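Local coordinates for protein AxyAgu115A (Amphibacillus xylanus NBRC 15112, PDB 6NPS) that probably hydrolyses the bonds that hold glucuronic acid side groups on xylan, as an alpha-glucuronidase of glycoside hydrolase family 115, at residues 469-473 and 474-478; 431-434 and 435-439; 544-547 and 548-551. The protein carries 3 engineered substitutions. All coordinates share one frame; numbering follows the deposited sequence.

Contact 1: residues 469-473 and 474-478; sequences YDFDK and WGTNA. With GOL (glycerol), chain G.
D470 caps the N-terminal end of a single-turn helix, 471-474, within the glycoside hydrolase family 115 region, of the TIM-barrel clan. The carboxylate of D470 takes the amide of K473, K473 N to D470 OD1 3.2 Å, with the donor standing well above the carboxylate plane. The carbonyl of the same aspartate receives W474 N at D470 O, 3.2 Å away and in the carbonyl plane, whereas G475 N donates to F471 O at 2.7 Å, tilted from the carbonyl plane and less straight. At G475 the chain leaves the helix and starts a type I turn that ends at A478. A water held by F471 O and N477 N ties this turn back to the helix.

Two flat groups carry the side-chain contact. Over one face of the F471 ring sits G475 CA, 3.8 Å from the centroid, while T476 OG1 comes to the edge near the ring plane, 3.2 Å from F471 CZ. That hydroxyl has its hydrogen bond with D440, and the ring of F471 also stacks with Y439. In the second group, the extended start of the K473 chain runs CG and CD alongside the W474 indole and over one face, K473 CD toward the rim and 3.2 Å from W474 NE1. The turn at chi3 (-50°) then carries the amine to a glycerol oxygen: K473 NZ donates to glycerol O1 at 2.8 Å, and W474 NE1 reaches O1 in the ring plane at 2.9 Å, a nearly straight bond (167°).

D466 and Q492 complete the glycerol site. The molecule probably came from the crystallisation liquor, so the paired donors show only that this corner, with a long ion pair from lysine to D470 beside it, can receive a hydroxyl.

Contact 2: residues 431-434 and 435-439; sequences IWEQ and MTMAY
The indole of W432 carries the methyl of T436 over one face, with T436 CG2 3.6 Å from the centroid of the five-membered ring and displaced toward the rim of the whole indole. Its nitrogen makes weak hydrogen bonds with the carbonyls of W474 and G475, and F463 touches the same side chain. This CH-pi contact joins residues one helical turn apart, and the same two residues are also joined through the backbone. T436 OG1 donates to W432 O at 2.7 Å, and T436 N reaches W432 O at 2.9 Å; the two donors come from opposite faces of the carbonyl plane. With chi1 at 59°, OG1 takes the crowded position between backbone N and carbonyl carbon, which brings the hydroxyl back to the preceding turn and sets CG2 against the indole face. One carbonyl thus satisfies a buried hydroxyl as well as the helical amide.

On another side of the helix, M435 CG meets I431 CG2 at 4.2 Å, and bends at chi2 and chi3 curl the thioether instead of letting it extend. Polar groups occupy a third side. Q434 NE2 makes a short bond of 2.5 Å to E433 OE1, which lies close to the amide plane of Q434 and is met on its syn side, the donor well out of the carboxylate plane. E433 also has a salt bridge to K831 and a hydrogen bond to Y823, while Q434 OE1 accepts from L390 N.

Helix 428-440 links strands 405-410 and 446-450 as the crossover of a beta-alpha-beta unit in the TIM barrel. M435 faces both strands through M407, Y409 and W447, and together with I431 it also packs on helix 458-469, through P460, F464 and L467.

Contact 3: residues 544-547 and 548-551; sequences RIDH and LLGL
R544 to L551 form a regular alpha-helical segment in which each carbonyl of 544-547 accepts the amide four residues on, the straightest bond being L549 N to I545 O, 2.8 Å long with an N-H...O angle of 174°. I545 and L549 lie side by side along this helix, the gamma-methyl of the first against a terminal methyl of the second, I545 CG2 to L549 CD1 3.6 Å. L549 sends CG away from its carbonyl carbon (chi1 -63°), back over the preceding turn, where L549 CG comes 3.2 Å from I545 O. Were L549 replaced by an alanine, the gamma-methyl of I545 would probably lose this neighbour and a gap would open beside it. L548 makes the same move, L548 CG lying 3.3 Å from R544 O.

H547 and L551 meet differently: L551 CG stands over one face of the imidazole, toward the rim, and L551 CD1 comes 3.8 Å from H547 NE2. That nitrogen is hydrogen-bonded to E508, which would hold the ring against turning, and L551 reaches the same glutamate and L509.

Such a spread of contacts suits a helix packed between other helices: I545 and L548 pack on L579 of helix 564-596, whereas L551 turns to helix 500-519 and D546 stays exposed.

Overall arrangement
Contacts 1 and 2 are neighbours, with centres about 10 Å apart: the helical turn and loop at 469-478 lie against helix 428-440 of the barrel, as when F471 and T476 touch T436. Contact 3, about 32 and 31 Å from contacts 1 and 2, centre to centre, belongs to a separate helical region and touches neither. All eight touching residues of contact 2 are buried, and its polar groups are met by a doubly used carbonyl, a glutamine-glutamate bond and partners from elsewhere in the chain. Contacts 1 and 3 are only partly buried; one mixes capping, waters and glycerol, the other leans on aliphatic packing with one anchored imidazole. The same principle of turn-to-turn contact thus takes a different chemistry in each place in the fold.

Contact 1: residues 469-473 and 474-478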
loop_
_atom_site.group_PDB
_atom_site.type_symbol
_atom_site.label_atom_id
_atom_site.label_comp_id
_atom_site.label_asym_id
_atom_site.label_seq_id
_atom_site.Cartn_x
_atom_site.Cartn_y
_atom_site.Cartn_z
ATOM N N TYR A 469 -22.208 0.828 -44.667
ATOM C CA TYR A 469 -22.985 0.480 -45.851
ATOM C C TYR A 469 -24.148 1.440 -46.072
ATOM O O TYR A 469 -24.394 1.856 -47.205
ATOM C CB TYR A 469 -23.471 -0.961 -45.720
ATOM C CG TYR A 469 -24.361 -1.438 -46.855
ATOM C CD1 TYR A 469 -23.820 -1.797 -48.099
ATOM C CD2 TYR A 469 -25.744 -1.528 -46.687
ATOM C CE1 TYR A 469 -24.648 -2.229 -49.144
ATOM C CE2 TYR A 469 -26.580 -1.966 -47.733
ATOM C CZ TYR A 469 -26.016 -2.314 -48.947
ATOM O OH TYR A 469 -26.839 -2.746 -49.952
ATOM N N ASP A 470 -24.882 1.812 -45.013
ATOM C CA ASP A 470 -26.108 2.645 -45.132
ATOM C C ASP A 470 -26.051 3.745 -44.078
ATOM O O ASP A 470 -26.639 3.656 -42.990
ATOM C CB ASP A 470 -27.383 1.798 -44.995
ATOM C CG ASP A 470 -28.659 2.551 -45.425
ATOM O OD1 ASP A 470 -28.637 3.795 -45.566
ATOM O OD2 ASP A 470 -29.694 1.873 -45.606
ATOM N N PHE A 471 -25.308 4.798 -44.402
ATOM C CA PHE A 471 -25.120 5.857 -43.418
ATOM C C PHE A 471 -26.410 6.651 -43.213
ATOM O O PHE A 471 -26.639 7.209 -42.136
ATOM C CB PHE A 471 -23.964 6.756 -43.868
ATOM C CG PHE A 471 -23.474 7.659 -42.811
ATOM C CD1 PHE A 471 -22.561 7.197 -41.867
ATOM C CD2 PHE A 471 -23.947 8.968 -42.729
ATOM C CE1 PHE A 471 -22.102 8.034 -40.860
ATOM C CE2 PHE A 471 -23.504 9.828 -41.723
ATOM C CZ PHE A 471 -22.599 9.370 -40.795
ATOM N N ASP A 472 -27.271 6.709 -44.222
ATOM C CA ASP A 472 -28.511 7.454 -44.048
ATOM C C ASP A 472 -29.433 6.774 -43.044
ATOM O O ASP A 472 -30.145 7.464 -42.298
ATOM C CB ASP A 472 -29.198 7.648 -45.388
ATOM C CG ASP A 472 -28.348 8.491 -46.342
ATOM O OD1 ASP A 472 -27.586 9.360 -45.854
ATOM O OD2 ASP A 472 -28.424 8.272 -47.572
ATOM N N LYS A 473 -29.403 5.437 -42.965
ATOM C CA LYS A 473 -30.218 4.751 -41.965
ATOM C C LYS A 473 -29.624 4.857 -40.559
ATOM O O LYS A 473 -30.375 5.013 -39.576
ATOM C CB LYS A 473 -30.395 3.280 -42.344
ATOM C CG LYS A 473 -31.485 2.602 -41.517
ATOM C CD LYS A 473 -31.445 1.078 -41.612
ATOM C CE LYS A 473 -31.377 0.610 -43.059
ATOM N NZ LYS A 473 -31.116 -0.863 -43.166
ATOM N N TRP A 474 -28.296 4.675 -40.407
ATOM C CA TRP A 474 -27.746 4.509 -39.067
ATOM C C TRP A 474 -26.840 5.648 -38.633
ATOM O O TRP A 474 -26.413 5.661 -37.474
ATOM C CB TRP A 474 -26.990 3.182 -38.941
ATOM C CG TRP A 474 -27.886 1.979 -39.121
ATOM C CD1 TRP A 474 -27.875 1.100 -40.152
ATOM C CD2 TRP A 474 -28.911 1.548 -38.230
ATOM N NE1 TRP A 474 -28.835 0.139 -39.959
ATOM C CE2 TRP A 474 -29.499 0.402 -38.796
ATOM C CE3 TRP A 474 -29.413 2.039 -37.022
ATOM C CZ2 TRP A 474 -30.570 -0.280 -38.193
ATOM C CZ3 TRP A 474 -30.478 1.356 -36.404
ATOM C CH2 TRP A 474 -31.041 0.214 -36.996
ATOM N N GLY A 475 -26.564 6.616 -39.507
ATOM C CA GLY A 475 -25.590 7.629 -39.166
ATOM C C GLY A 475 -26.061 8.900 -38.488
ATOM O O GLY A 475 -26.921 8.895 -37.583
ATOM N N THR A 476 -25.467 10.018 -38.922
ATOM C CA THR A 476 -25.679 11.283 -38.221
ATOM C C THR A 476 -27.159 11.625 -38.079
ATOM O O THR A 476 -27.567 12.142 -37.038
ATOM C CB THR A 476 -24.944 12.436 -38.922
ATOM O OG1 THR A 476 -23.649 12.005 -39.319
ATOM C CG2 THR A 476 -24.839 13.672 -37.997
ATOM N N ASN A 477 -27.980 11.342 -39.089
ATOM C CA ASN A 477 -29.400 11.696 -38.994
ATOM C C ASN A 477 -30.173 10.760 -38.075
ATOM O O ASN A 477 -31.345 11.023 -37.791
ATOM C CB ASN A 477 -30.056 11.709 -40.389
ATOM C CG ASN A 477 -31.393 12.490 -40.430
ATOM O OD1 ASN A 477 -31.609 13.449 -39.675
ATOM N ND2 ASN A 477 -32.285 12.078 -41.332
ATOM N N ALA A 478 -29.552 9.687 -37.597
ATOM C CA ALA A 478 -30.219 8.733 -36.732
ATOM C C ALA A 478 -29.605 8.776 -35.338
ATOM O O ALA A 478 -29.017 7.794 -34.880
ATOM C CB ALA A 478 -30.104 7.326 -37.322
HETATM C C1 GOL G . -29.045 -3.345 -42.169
HETATM O O1 GOL G . -29.515 -2.297 -41.374
HETATM C C2 GOL G . -29.333 -4.704 -41.438
HETATM O O2 GOL G . -28.544 -4.899 -40.298
HETATM C C3 GOL G . -29.112 -5.799 -42.527
HETATM O O3 GOL G . -29.021 -7.025 -41.883
HETATM O O HOH W 1 -27.258 10.178 -41.672
HETATM O O HOH W 2 -30.631 10.119 -43.128
#

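Contact 2: residues 431-434 and 435-439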
loop_
_atom_site.group_PDB
_atom_site.type_symbol
_atom_site.label_atom_id
_atom_site.label_comp_id
_atom_site.label_asym_id
_atom_site.label_seq_id
_atom_site.Cartn_x
_atom_site.Cartn_y
_atom_site.Cartn_z
ATOM N N ILE A 431 -18.915 4.308 -30.633
ATOM C CA ILE A 431 -18.592 4.039 -32.042
ATOM C C ILE A 431 -19.408 4.933 -32.951
ATOM O O ILE A 431 -18.889 5.475 -33.941
ATOM C CB ILE A 431 -18.814 2.554 -32.393
ATOM C CG1 ILE A 431 -17.915 1.668 -31.541
ATOM C CG2 ILE A 431 -18.488 2.279 -33.868
ATOM C CD1 ILE A 431 -18.341 0.182 -31.600
ATOM N N TRP A 432 -20.724 5.054 -32.668
ATOM C CA TRP A 432 -21.575 5.906 -33.492
ATOM C C TRP A 432 -21.073 7.345 -33.465
ATOM O O TRP A 432 -20.948 7.989 -34.512
ATOM C CB TRP A 432 -23.039 5.823 -33.030
ATOM C CG TRP A 432 -23.954 6.727 -33.782
ATOM C CD1 TRP A 432 -24.700 6.397 -34.875
ATOM C CD2 TRP A 432 -24.204 8.115 -33.529
ATOM N NE1 TRP A 432 -25.398 7.479 -35.312
ATOM C CE2 TRP A 432 -25.129 8.548 -34.496
ATOM C CE3 TRP A 432 -23.752 9.028 -32.572
ATOM C CZ2 TRP A 432 -25.597 9.861 -34.549
ATOM C CZ3 TRP A 432 -24.223 10.336 -32.628
ATOM C CH2 TRP A 432 -25.140 10.732 -33.597
ATOM N N GLU A 433 -20.756 7.861 -32.269
ATOM C CA GLU A 433 -20.356 9.260 -32.163
ATOM C C GLU A 433 -19.052 9.521 -32.917
ATOM O O GLU A 433 -18.899 10.544 -33.585
ATOM C CB GLU A 433 -20.211 9.650 -30.689
ATOM C CG GLU A 433 -19.922 11.126 -30.453
ATOM C CD GLU A 433 -18.445 11.374 -30.133
ATOM O OE1 GLU A 433 -17.758 10.405 -29.720
ATOM O OE2 GLU A 433 -17.976 12.527 -30.282
ATOM N N GLN A 434 -18.079 8.646 -32.758
ATOM C CA GLN A 434 -16.795 8.875 -33.418
ATOM C C GLN A 434 -16.912 8.671 -34.930
ATOM O O GLN A 434 -16.427 9.493 -35.724
ATOM C CB GLN A 434 -15.739 7.941 -32.821
ATOM C CG GLN A 434 -15.411 8.205 -31.365
ATOM C CD GLN A 434 -14.718 9.536 -31.185
ATOM O OE1 GLN A 434 -13.644 9.759 -31.706
ATOM N NE2 GLN A 434 -15.351 10.441 -30.447
ATOM N N MET A 435 -17.495 7.546 -35.357
ATOM C CA MET A 435 -17.505 7.272 -36.797
ATOM C C MET A 435 -18.465 8.178 -37.550
ATOM O O MET A 435 -18.183 8.516 -38.699
ATOM C CB MET A 435 -17.837 5.800 -37.079
ATOM C CG MET A 435 -16.692 4.802 -36.711
ATOM S SD MET A 435 -15.026 5.283 -37.208
ATOM C CE MET A 435 -15.161 5.211 -39.044
ATOM N N THR A 436 -19.577 8.647 -36.931
ATOM C CA THR A 436 -20.362 9.639 -37.660
ATOM C C THR A 436 -19.642 10.971 -37.747
ATOM O O THR A 436 -19.811 11.692 -38.735
ATOM C CB THR A 436 -21.756 9.860 -37.051
ATOM O OG1 THR A 436 -21.638 10.296 -35.678
ATOM C CG2 THR A 436 -22.558 8.565 -37.126
ATOM N N MET A 437 -18.860 11.333 -36.729
ATOM C CA MET A 437 -18.076 12.554 -36.844
ATOM C C MET A 437 -17.060 12.462 -37.989
ATOM O O MET A 437 -16.837 13.442 -38.720
ATOM C CB MET A 437 -17.366 12.828 -35.533
ATOM C CG MET A 437 -16.757 14.187 -35.493
ATOM S SD MET A 437 -16.107 14.488 -33.858
ATOM C CE MET A 437 -15.491 16.149 -34.027
ATOM N N ALA A 438 -16.424 11.304 -38.152
ATOM C CA ALA A 438 -15.473 11.132 -39.257
ATOM C C ALA A 438 -16.167 11.301 -40.603
ATOM O O ALA A 438 -15.654 11.986 -41.504
ATOM C CB ALA A 438 -14.830 9.759 -39.157
ATOM N N TYR A 439 -17.380 10.750 -40.739
ATOM C CA TYR A 439 -18.147 10.957 -41.967
ATOM C C TYR A 439 -18.512 12.422 -42.159
ATOM O O TYR A 439 -18.431 12.953 -43.272
ATOM C CB TYR A 439 -19.406 10.092 -41.925
ATOM C CG TYR A 439 -20.138 9.979 -43.231
ATOM C CD1 TYR A 439 -21.024 10.969 -43.639
ATOM C CD2 TYR A 439 -19.956 8.874 -44.057
ATOM C CE1 TYR A 439 -21.729 10.858 -44.856
ATOM C CE2 TYR A 439 -20.639 8.759 -45.248
ATOM C CZ TYR A 439 -21.522 9.754 -45.642
ATOM O OH TYR A 439 -22.208 9.631 -46.823
#

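Contact 3: residues 544-547 and 548-551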
loop_
_atom_site.group_PDB
_atom_site.type_symbol
_atom_site.label_atom_id
_atom_site.label_comp_id
_atom_site.label_asym_id
_atom_site.label_seq_id
_atom_site.Cartn_x
_atom_site.Cartn_y
_atom_site.Cartn_z
ATOM N N ARG A 544 -25.473 -3.923 -9.988
ATOM C CA ARG A 544 -25.748 -4.039 -11.429
ATOM C C ARG A 544 -25.189 -5.330 -12.015
ATOM O O ARG A 544 -25.860 -6.019 -12.789
ATOM C CB ARG A 544 -25.158 -2.837 -12.174
ATOM C CG ARG A 544 -26.065 -1.611 -12.197
ATOM C CD ARG A 544 -25.311 -0.337 -12.535
ATOM N NE ARG A 544 -24.934 -0.270 -13.947
ATOM C CZ ARG A 544 -23.858 0.373 -14.402
ATOM N NH1 ARG A 544 -23.058 1.001 -13.551
ATOM N NH2 ARG A 544 -23.587 0.393 -15.699
ATOM N N ILE A 545 -23.929 -5.644 -11.699
ATOM C CA ILE A 545 -23.308 -6.868 -12.178
ATOM C C ILE A 545 -24.073 -8.085 -11.702
ATOM O O ILE A 545 -24.313 -9.024 -12.474
ATOM C CB ILE A 545 -21.832 -6.926 -11.725
ATOM C CG1 ILE A 545 -21.028 -5.893 -12.498
ATOM C CG2 ILE A 545 -21.287 -8.354 -11.869
ATOM C CD1 ILE A 545 -19.554 -5.713 -11.982
ATOM N N ASP A 546 -24.445 -8.113 -10.412
ATOM C CA ASP A 546 -25.190 -9.273 -9.933
ATOM C C ASP A 546 -26.544 -9.373 -10.627
ATOM O O ASP A 546 -27.004 -10.474 -10.931
ATOM C CB ASP A 546 -25.332 -9.228 -8.406
ATOM C CG ASP A 546 -23.985 -9.510 -7.677
ATOM O OD1 ASP A 546 -23.874 -9.124 -6.491
ATOM O OD2 ASP A 546 -23.032 -10.097 -8.272
ATOM N N HIS A 547 -27.171 -8.249 -10.947
ATOM C CA HIS A 547 -28.428 -8.323 -11.683
ATOM C C HIS A 547 -28.199 -8.923 -13.076
ATOM O O HIS A 547 -28.930 -9.829 -13.509
ATOM C CB HIS A 547 -29.041 -6.923 -11.795
ATOM C CG HIS A 547 -30.212 -6.856 -12.717
ATOM N ND1 HIS A 547 -31.382 -7.531 -12.470
ATOM C CD2 HIS A 547 -30.385 -6.225 -13.908
ATOM C CE1 HIS A 547 -32.228 -7.319 -13.461
ATOM N NE2 HIS A 547 -31.648 -6.526 -14.347
ATOM N N LEU A 548 -27.171 -8.439 -13.785
ATOM C CA LEU A 548 -26.890 -8.928 -15.149
ATOM C C LEU A 548 -26.447 -10.401 -15.162
ATOM O O LEU A 548 -26.921 -11.182 -15.996
ATOM C CB LEU A 548 -25.815 -8.027 -15.805
ATOM C CG LEU A 548 -26.295 -6.569 -16.006
ATOM C CD1 LEU A 548 -25.172 -5.649 -16.413
ATOM C CD2 LEU A 548 -27.470 -6.486 -16.987
ATOM N N LEU A 549 -25.510 -10.804 -14.279
ATOM C CA LEU A 549 -25.159 -12.227 -14.182
ATOM C C LEU A 549 -26.397 -13.092 -13.943
ATOM O O LEU A 549 -26.534 -14.174 -14.536
ATOM C CB LEU A 549 -24.134 -12.461 -13.068
ATOM C CG LEU A 549 -22.784 -11.769 -13.285
ATOM C CD1 LEU A 549 -21.886 -11.906 -12.048
ATOM C CD2 LEU A 549 -22.075 -12.287 -14.533
ATOM N N GLY A 550 -27.328 -12.622 -13.096
ATOM C CA GLY A 550 -28.553 -13.368 -12.894
ATOM C C GLY A 550 -29.341 -13.567 -14.175
ATOM O O GLY A 550 -29.855 -14.663 -14.431
ATOM N N LEU A 551 -29.475 -12.505 -14.994
ATOM C CA LEU A 551 -30.177 -12.658 -16.267
ATOM C C LEU A 551 -29.432 -13.617 -17.196
ATOM O O LEU A 551 -30.051 -14.429 -17.894
ATOM C CB LEU A 551 -30.344 -11.303 -16.979
ATOM C CG LEU A 551 -31.152 -10.184 -16.333
ATOM C CD1 LEU A 551 -31.176 -8.951 -17.248
ATOM C CD2 LEU A 551 -32.570 -10.671 -15.991
#